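PDB 6TCV: endo-beta-N-acetylglucosaminidase F1 from Bacteroides thetaiotaomicron VPI-5482, which hydrolyses the chitobiose core of high-mannose N-glycans, probably cutting between its two N-acetylglucosamines and leaving one of them on the asparagine. Local coordinates for residues A[32-37]-A[149-154]; A[203-208]-A[247-252]; A[231-236]-A[438-443]. The protein carries 2 engineered substitutions. All coordinates share one frame; numbering follows the deposited sequence.

Followed from the N terminus, the chain first closes a long loop of 111 residues at interaction 1, where strand 34-39 meets strand 147-154. That loop is complete before interaction 2 opens, so the two stand in series, with centres 30 Å apart. Interaction 2 then pairs strands 198-209 and 243-249 of the catalytic barrel side by side, closing a loop of 38 residues that holds strand 214-218 and three short helices. Interaction 3 starts within that loop, at residues 231-236, and ends at 438-443 near the C terminus, so interactions 2 and 3 cross along the chain. Interaction 1 holds the N-terminal sheet together, interaction 2 the sugar-binding rim of the barrel, and interaction 3 sets the loop near the C terminus against helix 230-233.

Interaction 1 of 3, residues A[32-37]-A[149-154]; sequences LVSKVV and IYLVKD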
loop_
_atom_site.group_PDB
_atom_site.type_symbol
_atom_site.label_atom_id
_atom_site.label_comp_id
_atom_site.label_asym_id
_atom_site.label_seq_id
_atom_site.Cartn_x
_atom_site.Cartn_y
_atom_site.Cartn_z
ATOM N N LEU A 32 16.196 5.948 0.392
ATOM C CA LEU A 32 15.079 6.831 0.069
ATOM C C LEU A 32 15.173 8.165 0.771
ATOM O O LEU A 32 15.549 8.239 1.936
ATOM C CB LEU A 32 13.751 6.173 0.487
ATOM C CG LEU A 32 13.384 4.862 -0.199
ATOM C CD1 LEU A 32 12.074 4.276 0.328
ATOM C CD2 LEU A 32 13.284 5.085 -1.772
ATOM N N VAL A 33 14.811 9.225 0.045
ATOM C CA VAL A 33 14.802 10.556 0.630
ATOM C C VAL A 33 13.581 10.707 1.516
ATOM O O VAL A 33 13.552 11.601 2.368
ATOM C CB VAL A 33 14.859 11.645 -0.462
ATOM C CG1 VAL A 33 16.118 11.508 -1.277
ATOM C CG2 VAL A 33 13.662 11.540 -1.365
ATOM N N SER A 34 12.560 9.856 1.321
ATOM C CA SER A 34 11.357 9.865 2.143
ATOM C C SER A 34 11.063 8.430 2.552
ATOM O O SER A 34 10.790 7.593 1.695
ATOM C CB SER A 34 10.223 10.448 1.322
ATOM O OG SER A 34 9.046 10.561 2.089
ATOM N N LYS A 35 11.107 8.151 3.857
ATOM C CA LYS A 35 11.025 6.783 4.371
ATOM C C LYS A 35 9.960 6.695 5.457
ATOM O O LYS A 35 10.067 7.379 6.477
ATOM C CB LYS A 35 12.390 6.328 4.936
ATOM C CG LYS A 35 12.352 4.992 5.678
ATOM C CD LYS A 35 11.913 3.873 4.786
ATOM C CE LYS A 35 11.951 2.534 5.510
ATOM N NZ LYS A 35 11.472 1.446 4.629
ATOM N N VAL A 36 8.987 5.812 5.269
ATOM C CA VAL A 36 7.984 5.511 6.286
ATOM C C VAL A 36 8.546 4.487 7.262
ATOM O O VAL A 36 9.111 3.467 6.839
ATOM C CB VAL A 36 6.677 5.036 5.631
ATOM C CG1 VAL A 36 5.669 4.587 6.717
ATOM C CG2 VAL A 36 6.128 6.152 4.716
ATOM N N VAL A 37 8.490 4.806 8.559
ATOM C CA VAL A 37 8.965 3.933 9.639
ATOM C C VAL A 37 7.758 3.542 10.459
ATOM O O VAL A 37 7.137 4.394 11.105
ATOM C CB VAL A 37 9.983 4.654 10.539
ATOM C CG1 VAL A 37 10.416 3.785 11.703
ATOM C CG2 VAL A 37 11.227 5.022 9.709
ATOM N N ILE A 149 13.548 12.863 4.911
ATOM C CA ILE A 149 12.476 12.803 5.890
ATOM C C ILE A 149 12.103 11.379 6.273
ATOM O O ILE A 149 12.115 10.458 5.444
ATOM C CB ILE A 149 11.287 13.684 5.442
ATOM C CG1 ILE A 149 10.339 13.920 6.611
ATOM C CG2 ILE A 149 10.542 13.034 4.245
ATOM C CD1 ILE A 149 9.442 15.126 6.420
ATOM N N TYR A 150 11.854 11.160 7.578
ATOM C CA TYR A 150 11.270 9.928 8.105
ATOM C C TYR A 150 9.846 10.219 8.561
ATOM O O TYR A 150 9.624 11.246 9.217
ATOM C CB TYR A 150 12.046 9.425 9.314
ATOM C CG TYR A 150 13.426 9.067 8.905
ATOM C CD1 TYR A 150 14.423 10.037 8.855
ATOM C CD2 TYR A 150 13.732 7.744 8.557
ATOM C CE1 TYR A 150 15.700 9.731 8.446
ATOM C CE2 TYR A 150 15.023 7.434 8.124
ATOM C CZ TYR A 150 15.996 8.426 8.108
ATOM O OH TYR A 150 17.283 8.162 7.701
ATOM N N LEU A 151 8.905 9.381 8.146
ATOM C CA LEU A 151 7.494 9.503 8.494
ATOM C C LEU A 151 7.170 8.330 9.405
ATOM O O LEU A 151 7.123 7.188 8.962
ATOM C CB LEU A 151 6.668 9.537 7.201
ATOM C CG LEU A 151 6.969 10.694 6.262
ATOM C CD1 LEU A 151 6.209 10.534 4.906
ATOM C CD2 LEU A 151 6.715 12.056 6.894
ATOM N N VAL A 152 7.000 8.624 10.701
ATOM C CA VAL A 152 7.006 7.635 11.789
ATOM C C VAL A 152 5.604 7.375 12.296
ATOM O O VAL A 152 4.860 8.317 12.583
ATOM C CB VAL A 152 7.928 8.099 12.939
ATOM C CG1 VAL A 152 7.987 7.012 14.047
ATOM C CG2 VAL A 152 9.328 8.487 12.445
ATOM N N LYS A 153 5.252 6.105 12.396
ATOM C CA LYS A 153 3.999 5.647 12.979
ATOM C C LYS A 153 4.249 4.615 14.071
ATOM O O LYS A 153 5.083 3.723 13.899
ATOM C CB LYS A 153 3.153 4.966 11.895
ATOM C CG LYS A 153 3.081 5.785 10.607
ATOM C CD LYS A 153 2.441 5.087 9.406
ATOM C CE LYS A 153 1.335 4.128 9.734
ATOM N NZ LYS A 153 1.021 3.381 8.460
ATOM N N ASP A 154 3.616 4.777 15.217
ATOM C CA ASP A 154 3.710 3.788 16.292
ATOM C C ASP A 154 2.673 2.703 16.066
ATOM O O ASP A 154 1.470 2.958 16.192
ATOM C CB ASP A 154 3.578 4.493 17.633
ATOM C CG ASP A 154 3.671 3.567 18.837
ATOM O OD1 ASP A 154 3.955 2.377 18.688
ATOM O OD2 ASP A 154 3.582 4.111 19.967
HETATM O O HOH W 1 14.875 9.624 4.541
#
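Ser-34 to Val-37 run parallel beside Ile-149 to Val-152, the two strand axes 4.5 Å apart at their closest and 16° from alignment. Lys-35 bonds to the residues before and after its opposite number: its N donates to Ile-149 O, and its O accepts from Leu-151 N at 2.9 Å. Val-37 repeats the pattern with Leu-151 O and Lys-153 N, and Ile-149 N starts the ladder on Val-33 O at 2.8 Å. Beta-branched valine and isoleucine suit such extended backbone. On one face Val-37 CG2, standing anti to its carbonyl carbon (chi1 177° for CG1), meets the edge of the Tyr-150 ring 3.9 Å from CD2, and Lys-35 CB comes to the same CD2 obliquely at 4.1 Å. Tyr-150 OH is satisfied by Asp-27. The other face is mixed: Ser-34 OG lies 3.6 Å from Ile-149 CG2 and 4.0 Å from Leu-151 CD1, a small side chain beside larger ones, while Tyr-74 of helix 68-78 packs on both Ile-149 and Leu-151. With strand 125-130 antiparallel on the far side of 147-154, this is a parallel pair within a mixed beta sheet, joining strand 34-39, near the N terminus, to strand 147-154.

Interaction 2 of 3, residues A[203-208]-A[247-252]; sequences AANINY and GLLGNH. With MAN (alpha-D-mannopyranose), chain B; MAN (alpha-D-mannopyranose), chain C; MAN (alpha-D-mannopyranose), chain D; MAN (alpha-D-mannopyranose), chain E.
Asn-205 turns its CG anti to the carbonyl carbon (chi1 -60°), whereas Asn-251 turns its own anti to the backbone N (chi1 -164°), and the two amides come to lie stacked, Asn-205 CG 3.6 Å from Asn-251 CG. Asn-207 meets the same Asn-251 steeply, its amide plane 75° away. Asn-251 ND2 donates to Asn-207 OD1 at 2.8 Å, almost straight and on a lone pair in the carbonyl plane. Asn-207 ND2 returns a bond to Asn-251 O from above that carbonyl's plane and also reaches Asp-253. With an alanine in place of Asn-207, Asn-251 ND2 would lose its acceptor and Asn-251 O its side-chain donor, and the Asn-251 amide would probably be freer to turn off Asn-205. Leu-249 O is gripped from opposite faces of its plane by Ile-206 N and by Asn-205 ND2, the latter at 3.1 Å. Asparagine suits this post because its amide both donates and accepts: OD1 takes the hydroxyl O3 of the chain B mannose at 2.7 Å, and ND2 also donates to O4 of that sugar. Ala-203 O accepts from the same O4, while Ala-203 CB, small enough to fit, packs 3.6 Å from Leu-249 CB. Further out, the His-252 ring has C2 of the chain C mannose over its centre, and NE2 bonds to O2 of the chain D mannose at 2.7 Å. Adjacent parallel strands whose C-terminal ends hold the sugar, with a cis peptide before Ala-203, are characteristic of the (beta/alpha)8 barrel of family 18 glycoside hydrolases and its substrate-binding rim.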
loop_
_atom_site.group_PDB
_atom_site.type_symbol
_atom_site.label_atom_id
_atom_site.label_comp_id
_atom_site.label_asym_id
_atom_site.label_seq_id
_atom_site.Cartn_x
_atom_site.Cartn_y
_atom_site.Cartn_z
ATOM N N ALA A 203 -13.627 -2.618 -6.542
ATOM C CA ALA A 203 -12.829 -1.399 -6.820
ATOM C C ALA A 203 -13.729 -0.211 -7.014
ATOM O O ALA A 203 -14.810 -0.336 -7.639
ATOM C CB ALA A 203 -11.987 -1.543 -8.096
ATOM N N ALA A 204 -13.259 0.949 -6.554
ATOM C CA ALA A 204 -13.763 2.221 -7.056
ATOM C C ALA A 204 -13.269 2.382 -8.487
ATOM O O ALA A 204 -12.344 1.724 -8.942
ATOM C CB ALA A 204 -13.248 3.388 -6.196
ATOM N N ASN A 205 -13.870 3.318 -9.203
ATOM C CA ASN A 205 -13.562 3.513 -10.612
ATOM C C ASN A 205 -13.059 4.911 -10.916
ATOM O O ASN A 205 -13.319 5.862 -10.181
ATOM C CB ASN A 205 -14.795 3.237 -11.447
ATOM C CG ASN A 205 -15.276 1.849 -11.267
ATOM O OD1 ASN A 205 -16.370 1.593 -10.782
ATOM N ND2 ASN A 205 -14.438 0.911 -11.647
ATOM N N ILE A 206 -12.322 5.026 -12.021
ATOM C CA ILE A 206 -12.139 6.322 -12.681
ATOM C C ILE A 206 -13.184 6.419 -13.787
ATOM O O ILE A 206 -13.329 5.488 -14.609
ATOM C CB ILE A 206 -10.709 6.543 -13.182
ATOM C CG1 ILE A 206 -10.592 7.949 -13.750
ATOM C CG2 ILE A 206 -10.248 5.481 -14.184
ATOM C CD1 ILE A 206 -9.145 8.408 -14.003
ATOM N N ASN A 207 -13.900 7.546 -13.826
ATOM C CA ASN A 207 -14.902 7.797 -14.852
ATOM C C ASN A 207 -14.888 9.291 -15.155
ATOM O O ASN A 207 -14.347 10.106 -14.387
ATOM C CB ASN A 207 -16.295 7.413 -14.385
ATOM C CG ASN A 207 -16.541 5.936 -14.528
ATOM O OD1 ASN A 207 -16.527 5.182 -13.527
ATOM N ND2 ASN A 207 -16.778 5.494 -15.754
ATOM N N TYR A 208 -15.437 9.655 -16.318
ATOM C CA TYR A 208 -15.503 11.079 -16.663
ATOM C C TYR A 208 -16.741 11.645 -15.962
ATOM O O TYR A 208 -17.839 11.077 -16.077
ATOM C CB TYR A 208 -15.651 11.276 -18.164
ATOM C CG TYR A 208 -15.349 12.680 -18.584
ATOM C CD1 TYR A 208 -14.097 13.189 -18.327
ATOM C CD2 TYR A 208 -16.283 13.534 -19.156
ATOM C CE1 TYR A 208 -13.735 14.472 -18.661
ATOM C CE2 TYR A 208 -15.912 14.852 -19.490
ATOM C CZ TYR A 208 -14.624 15.286 -19.196
ATOM O OH TYR A 208 -14.233 16.601 -19.537
ATOM N N GLY A 247 -9.081 0.283 -4.045
ATOM C CA GLY A 247 -8.755 -0.077 -5.417
ATOM C C GLY A 247 -9.392 0.917 -6.380
ATOM O O GLY A 247 -10.535 1.328 -6.197
ATOM N N LEU A 248 -8.624 1.274 -7.414
ATOM C CA LEU A 248 -9.106 2.071 -8.542
ATOM C C LEU A 248 -8.955 1.244 -9.807
ATOM O O LEU A 248 -7.921 0.586 -10.014
ATOM C CB LEU A 248 -8.326 3.388 -8.665
ATOM C CG LEU A 248 -8.992 4.631 -8.110
ATOM C CD1 LEU A 248 -10.311 4.940 -8.817
ATOM C CD2 LEU A 248 -9.184 4.550 -6.610
ATOM N N LEU A 249 -9.961 1.331 -10.662
ATOM C CA LEU A 249 -10.062 0.499 -11.848
ATOM C C LEU A 249 -10.734 1.321 -12.942
ATOM O O LEU A 249 -11.736 1.999 -12.683
ATOM C CB LEU A 249 -10.904 -0.747 -11.462
ATOM C CG LEU A 249 -11.138 -1.785 -12.559
ATOM C CD1 LEU A 249 -9.897 -2.548 -12.916
ATOM C CD2 LEU A 249 -12.259 -2.742 -12.082
ATOM N N GLY A 250 -10.267 1.174 -14.182
ATOM C CA GLY A 250 -10.937 1.788 -15.327
ATOM C C GLY A 250 -12.341 1.254 -15.474
ATOM O O GLY A 250 -12.698 0.219 -14.916
ATOM N N ASN A 251 -13.164 1.970 -16.248
ATOM C CA ASN A 251 -14.591 1.688 -16.205
ATOM C C ASN A 251 -15.349 2.193 -17.444
ATOM O O ASN A 251 -16.407 2.841 -17.316
ATOM C CB ASN A 251 -15.177 2.310 -14.921
ATOM C CG ASN A 251 -16.528 1.754 -14.594
ATOM O OD1 ASN A 251 -16.842 0.575 -14.887
ATOM N ND2 ASN A 251 -17.363 2.563 -14.030
ATOM N N HIS A 252 -14.822 1.885 -18.643
ATOM C CA HIS A 252 -15.585 1.910 -19.890
ATOM C C HIS A 252 -15.992 3.319 -20.307
ATOM O O HIS A 252 -17.035 3.494 -20.952
ATOM C CB HIS A 252 -16.833 1.017 -19.765
ATOM C CG HIS A 252 -16.543 -0.351 -19.237
ATOM N ND1 HIS A 252 -16.012 -1.353 -20.037
ATOM C CD2 HIS A 252 -16.681 -0.886 -17.996
ATOM C CE1 HIS A 252 -15.838 -2.438 -19.300
ATOM N NE2 HIS A 252 -16.232 -2.182 -18.063
HETATM C C1 MAN B . -17.871 -4.018 -12.184
HETATM C C2 MAN B . -18.465 -2.722 -11.648
HETATM C C3 MAN B . -17.329 -1.801 -11.234
HETATM C C4 MAN B . -16.379 -2.483 -10.257
HETATM C C5 MAN B . -15.900 -3.826 -10.801
HETATM C C6 MAN B . -15.166 -4.654 -9.765
HETATM O O2 MAN B . -19.351 -3.058 -10.557
HETATM O O3 MAN B . -17.872 -0.646 -10.595
HETATM O O4 MAN B . -15.209 -1.684 -10.088
HETATM O O5 MAN B . -17.043 -4.617 -11.205
HETATM O O6 MAN B . -14.802 -5.932 -10.325
HETATM C C1 MAN C . -19.626 -4.524 -19.169
HETATM C C2 MAN C . -19.539 -3.062 -19.576
HETATM C C3 MAN C . -20.162 -2.165 -18.517
HETATM C C4 MAN C . -21.573 -2.639 -18.213
HETATM C C5 MAN C . -21.550 -4.108 -17.812
HETATM C C6 MAN C . -22.930 -4.666 -17.540
HETATM O O2 MAN C . -20.243 -2.813 -20.791
HETATM O O3 MAN C . -20.206 -0.804 -18.961
HETATM O O4 MAN C . -22.100 -1.935 -17.094
HETATM O O5 MAN C . -20.956 -4.889 -18.857
HETATM O O6 MAN C . -22.864 -6.055 -17.307
HETATM C C1 MAN D . -15.312 -5.627 -15.986
HETATM C C2 MAN D . -15.620 -4.539 -14.967
HETATM C C3 MAN D . -16.944 -4.848 -14.282
HETATM C C4 MAN D . -18.059 -4.944 -15.305
HETATM C C5 MAN D . -17.672 -5.956 -16.387
HETATM C C6 MAN D . -18.674 -5.992 -17.515
HETATM O O2 MAN D . -15.690 -3.291 -15.633
HETATM O O3 MAN D . -17.218 -3.744 -13.395
HETATM O O4 MAN D . -19.315 -5.317 -14.748
HETATM O O5 MAN D . -16.370 -5.665 -16.943
HETATM O O6 MAN D . -18.771 -4.670 -18.066
HETATM C C1 MAN E . -19.684 -1.806 -21.570
HETATM C C2 MAN E . -20.633 -1.498 -22.714
HETATM C C3 MAN E . -20.842 -2.742 -23.560
HETATM C C4 MAN E . -19.510 -3.337 -23.986
HETATM C C5 MAN E . -18.616 -3.549 -22.764
HETATM C C6 MAN E . -17.226 -4.052 -23.105
HETATM O O2 MAN E . -20.062 -0.455 -23.493
HETATM O O3 MAN E . -21.602 -2.413 -24.715
HETATM O O4 MAN E . -19.714 -4.604 -24.602
HETATM O O5 MAN E . -18.457 -2.301 -22.069
HETATM O O6 MAN E . -16.332 -3.915 -22.025
HETATM O O HOH W 2 -12.992 4.559 -17.282
#

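Interaction 3 of 3, residues A[231-236]-A[438-443]; sequences ETLLQP and KKNDPT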
loop_
_atom_site.group_PDB
_atom_site.type_symbol
_atom_site.label_atom_id
_atom_site.label_comp_id
_atom_site.label_asym_id
_atom_site.label_seq_id
_atom_site.Cartn_x
_atom_site.Cartn_y
_atom_site.Cartn_z
ATOM N N GLU A 231 -16.392 2.907 9.657
ATOM C CA GLU A 231 -16.091 2.607 11.047
ATOM C C GLU A 231 -16.477 1.190 11.410
ATOM O O GLU A 231 -15.762 0.547 12.182
ATOM C CB GLU A 231 -16.754 3.613 11.999
ATOM C CG GLU A 231 -16.169 5.020 11.771
ATOM C CD GLU A 231 -16.867 6.122 12.557
ATOM O OE1 GLU A 231 -17.794 5.818 13.317
ATOM O OE2 GLU A 231 -16.470 7.299 12.421
ATOM N N THR A 232 -17.573 0.658 10.894
ATOM C CA THR A 232 -17.940 -0.698 11.279
ATOM C C THR A 232 -17.434 -1.763 10.341
ATOM O O THR A 232 -17.318 -2.906 10.783
ATOM C CB THR A 232 -19.418 -0.843 11.468
ATOM O OG1 THR A 232 -20.057 -0.495 10.278
ATOM C CG2 THR A 232 -19.930 0.142 12.530
ATOM N N LEU A 233 -17.160 -1.455 9.071
ATOM C CA LEU A 233 -16.794 -2.470 8.100
ATOM C C LEU A 233 -15.340 -2.429 7.619
ATOM O O LEU A 233 -14.880 -3.418 7.046
ATOM C CB LEU A 233 -17.742 -2.420 6.881
ATOM C CG LEU A 233 -19.186 -2.693 7.264
ATOM C CD1 LEU A 233 -20.052 -2.536 5.986
ATOM C CD2 LEU A 233 -19.400 -4.083 7.812
ATOM N N LEU A 234 -14.578 -1.368 7.922
ATOM C CA LEU A 234 -13.189 -1.261 7.467
ATOM C C LEU A 234 -12.233 -0.994 8.624
ATOM O O LEU A 234 -11.214 -1.674 8.770
ATOM C CB LEU A 234 -13.015 -0.130 6.436
ATOM C CG LEU A 234 -13.895 -0.256 5.224
ATOM C CD1 LEU A 234 -13.642 0.945 4.308
ATOM C CD2 LEU A 234 -13.638 -1.515 4.458
ATOM N N GLN A 235 -12.568 -0.078 9.506
ATOM C CA GLN A 235 -11.669 0.267 10.608
ATOM C C GLN A 235 -11.374 -0.899 11.540
ATOM O O GLN A 235 -10.262 -0.917 12.118
ATOM C CB GLN A 235 -12.195 1.489 11.373
ATOM C CG GLN A 235 -12.278 2.762 10.516
ATOM C CD GLN A 235 -10.999 3.194 9.830
ATOM O OE1 GLN A 235 -9.931 3.073 10.403
ATOM N NE2 GLN A 235 -11.080 3.600 8.572
ATOM N N PRO A 236 -12.265 -1.896 11.741
ATOM C CA PRO A 236 -11.866 -3.029 12.609
ATOM C C PRO A 236 -10.636 -3.744 12.084
ATOM O O PRO A 236 -9.883 -4.331 12.862
ATOM C CB PRO A 236 -13.105 -3.939 12.616
ATOM C CG PRO A 236 -14.252 -2.980 12.334
ATOM C CD PRO A 236 -13.683 -1.977 11.351
ATOM N N LYS A 438 -20.968 -11.958 6.223
ATOM C CA LYS A 438 -21.894 -11.728 5.128
ATOM C C LYS A 438 -21.775 -10.307 4.607
ATOM O O LYS A 438 -21.374 -9.393 5.320
ATOM C CB LYS A 438 -23.348 -12.036 5.552
ATOM C CG LYS A 438 -23.582 -13.480 5.981
ATOM C CD LYS A 438 -25.058 -13.756 6.242
ATOM C CE LYS A 438 -25.228 -15.259 6.563
ATOM N NZ LYS A 438 -26.698 -15.449 6.632
ATOM N N LYS A 439 -22.167 -10.101 3.360
ATOM C CA LYS A 439 -22.044 -8.780 2.751
ATOM C C LYS A 439 -22.777 -7.729 3.604
ATOM O O LYS A 439 -23.931 -7.919 3.983
ATOM C CB LYS A 439 -22.585 -8.818 1.313
ATOM C CG LYS A 439 -22.487 -7.473 0.560
ATOM C CD LYS A 439 -22.995 -7.562 -0.868
ATOM C CE LYS A 439 -22.992 -6.178 -1.516
ATOM N NZ LYS A 439 -23.632 -6.229 -2.798
ATOM N N ASN A 440 -22.063 -6.631 3.889
ATOM C CA ASN A 440 -22.604 -5.449 4.556
ATOM C C ASN A 440 -23.035 -5.694 5.994
ATOM O O ASN A 440 -23.696 -4.849 6.553
ATOM C CB ASN A 440 -23.724 -4.767 3.759
ATOM C CG ASN A 440 -23.208 -4.133 2.461
ATOM O OD1 ASN A 440 -22.022 -3.910 2.322
ATOM N ND2 ASN A 440 -24.112 -3.823 1.540
ATOM N N ASP A 441 -22.636 -6.792 6.589
ATOM C CA ASP A 441 -23.108 -7.206 7.912
ATOM C C ASP A 441 -21.878 -7.306 8.804
ATOM O O ASP A 441 -20.948 -8.023 8.466
ATOM C CB ASP A 441 -23.830 -8.538 7.758
ATOM C CG ASP A 441 -24.457 -9.050 9.034
ATOM O OD1 ASP A 441 -24.105 -8.595 10.154
ATOM O OD2 ASP A 441 -25.366 -9.924 8.914
ATOM N N PRO A 442 -21.824 -6.571 9.922
ATOM C CA PRO A 442 -20.628 -6.656 10.787
ATOM C C PRO A 442 -20.590 -7.889 11.676
ATOM O O PRO A 442 -19.616 -8.063 12.443
ATOM C CB PRO A 442 -20.746 -5.388 11.653
ATOM C CG PRO A 442 -22.237 -5.186 11.785
ATOM C CD PRO A 442 -22.815 -5.609 10.424
ATOM N N THR A 443 -21.608 -8.711 11.673
ATOM C CA THR A 443 -21.716 -9.828 12.617
ATOM C C THR A 443 -20.840 -11.003 12.198
ATOM O O THR A 443 -20.939 -11.466 11.064
ATOM C CB THR A 443 -23.149 -10.341 12.630
ATOM O OG1 THR A 443 -24.022 -9.269 12.963
ATOM C CG2 THR A 443 -23.289 -11.409 13.713
#
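Leu-233 reaches across to the 438-443 loop with both branches of its fork. Its CG stands anti to the carbonyl carbon (chi1 -61°), which carries the end of the side chain nearer the loop than its first bond would suggest. CD1 comes to the backbone at Asn-440 CA, 4.1 Å away, while CD2 lies over the start of Pro-442, 4.1 Å from its N and 4.3 Å from its CB. The proline turns its CB toward the helix, where Thr-232 O is its other neighbour at 4.3 Å; the contact is loose and apolar, and leucine suits the place because its two methyls can touch two points of the loop at once. The first side-chain bonds of Asn-440 and Asp-441 point away, so the leucine meets mainly backbone at these two residues. Bonds within the loop help to set its shape. A type II turn runs from Lys-438 to Asp-441, closed by Asp-441 N on Lys-438 O, and its third position needs the positive phi (66°) that asparagine tolerates well. Asp-441 OD1 accepts from Thr-443 N at 2.9 Å, an Asx turn that spans Pro-442; Thr-443 OG1 adds a second bond to the same oxygen, and OD2 bonds to Tyr-445. The contact thus lies at the surface, where helix 230-233 faces the loop between strands 435-436 and 445-446, and Tyr-225 of helix 221-228 touches both Leu-233 and Asn-440.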